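Local coordinates for phosphonopyruvate hydrolase (Variovorax sp., PDB 2HJP) that hydrolyses phosphonopyruvate to pyruvate and phosphate with the help of a divalent metal ion, cleaving a phosphorus-carbon bond, at the interface of chains A and B. Numbering follows the deposited sequence. Chains: chain A/B, Phosphonopyruvate hydrolase.

The interface of chains A and B. Residues chain A 25, 66, 69, 73; chain B 49-50.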
loop_
_atom_site.group_PDB
_atom_site.type_symbol
_atom_site.label_atom_id
_atom_site.label_comp_id
_atom_site.label_asym_id
_atom_site.label_seq_id
_atom_site.Cartn_x
_atom_site.Cartn_y
_atom_site.Cartn_z
ATOM N N PRO A 25 15.025 2.776 -4.415
ATOM C CA PRO A 25 15.350 3.839 -5.400
ATOM C C PRO A 25 16.757 4.464 -5.210
ATOM O O PRO A 25 17.401 4.862 -6.181
ATOM C CB PRO A 25 14.253 4.872 -5.176
ATOM C CG PRO A 25 13.040 3.998 -4.802
ATOM C CD PRO A 25 13.702 3.027 -3.815
ATOM N N MET A 66 7.539 -0.937 -5.385
ATOM C CA MET A 66 8.959 -0.653 -5.395
ATOM C C MET A 66 9.364 -0.377 -6.847
ATOM O O MET A 66 10.245 0.440 -7.055
ATOM C CB MET A 66 9.787 -1.859 -4.842
ATOM C CG MET A 66 11.326 -1.560 -4.820
ATOM S SD MET A 66 11.712 0.083 -4.110
ATOM C CE MET A 66 11.461 -0.353 -2.333
ATOM N N ALA A 69 8.382 3.236 -7.675
ATOM C CA ALA A 69 9.259 4.157 -7.019
ATOM C C ALA A 69 10.653 4.188 -7.717
ATOM O O ALA A 69 11.216 5.241 -7.904
ATOM C CB ALA A 69 9.388 3.723 -5.489
ATOM N N THR A 73 12.488 7.407 -10.138
ATOM C CA THR A 73 13.735 7.993 -9.670
ATOM C C THR A 73 14.841 7.940 -10.752
ATOM O O THR A 73 15.628 8.839 -10.823
ATOM C CB THR A 73 14.218 7.224 -8.415
ATOM O OG1 THR A 73 13.238 7.384 -7.390
ATOM C CG2 THR A 73 15.588 7.722 -7.855
ATOM N N SER B 49 16.349 6.462 1.498
ATOM C CA SER B 49 16.343 5.219 0.714
ATOM C C SER B 49 15.423 5.313 -0.536
ATOM O O SER B 49 15.626 4.622 -1.530
ATOM C CB SER B 49 15.968 4.031 1.613
ATOM O OG SER B 49 14.597 4.018 1.905
ATOM N N TYR B 50 14.505 6.276 -0.504
ATOM C CA TYR B 50 13.582 6.597 -1.599
ATOM C C TYR B 50 14.121 7.736 -2.404
ATOM O O TYR B 50 13.506 8.162 -3.353
ATOM C CB TYR B 50 12.193 6.976 -1.029
ATOM C CG TYR B 50 11.349 5.716 -0.892
ATOM C CD1 TYR B 50 10.603 5.221 -1.982
ATOM C CD2 TYR B 50 11.345 4.977 0.293
ATOM C CE1 TYR B 50 9.884 4.003 -1.877
ATOM C CE2 TYR B 50 10.617 3.730 0.413
ATOM C CZ TYR B 50 9.907 3.273 -0.663
ATOM O OH TYR B 50 9.192 2.106 -0.567
HETATM O O HOH W 1 11.179 7.141 -4.843
#
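In this member of the PEP mutase/isocitrate lyase superfamily, B:Tyr50, just past the end of helix 43-49, packs its side chain among A:Pro25 at the start of helix 25-34 and A:Ala69 and A:Met66 of helix 60-71. It offers a worked example of how one aromatic side chain can fill a patch of a two-fold subunit interface, its twin recurring with the chains exchanged. CG of A:Pro25 comes over one face of the ring at its rim, 3.9 Å from CD1 of B:Tyr50. The methyl CB of A:Ala69 instead comes in at the edge, 3.7 Å from CE1 of B:Tyr50. From the proline side of the ring, out of its plane, the methyl CE of A:Met66 approaches the phenol OH of B:Tyr50 at 3.8 Å, a van der Waals touch. A:Met66 gets there because its CG stands anti to the backbone N (chi1 -179°) and the chain then bends at chi2 and chi3, turning the thioether end towards the tyrosine. The same proline, A:Pro25, also packs its CD against the backbone carbonyl O of B:Ser49 at 3.4 Å.

No direct polar bond crosses this patch; the polar link runs through a water that lies in the plane of the tyrosine ring, off its edge. This water is 2.9 Å from the carbonyl O of B:Tyr50. On the other side it sits, more loosely, 3.3 Å from the hydroxyl OG1 of A:Thr73. The A:Thr73 hydroxyl OG1 also donates a hydrogen bond of 3.0 Å to the carbonyl O of A:Ala69, which ties the loop residue back to the last turn of helix 60-71. A valine here would probably leave the water without this chain A partner and the A:Ala69 carbonyl without this donor. A:Asp54, the probable nucleophile, lies about 19 Å from the centre of the contact, which therefore probably serves assembly rather than catalysis directly.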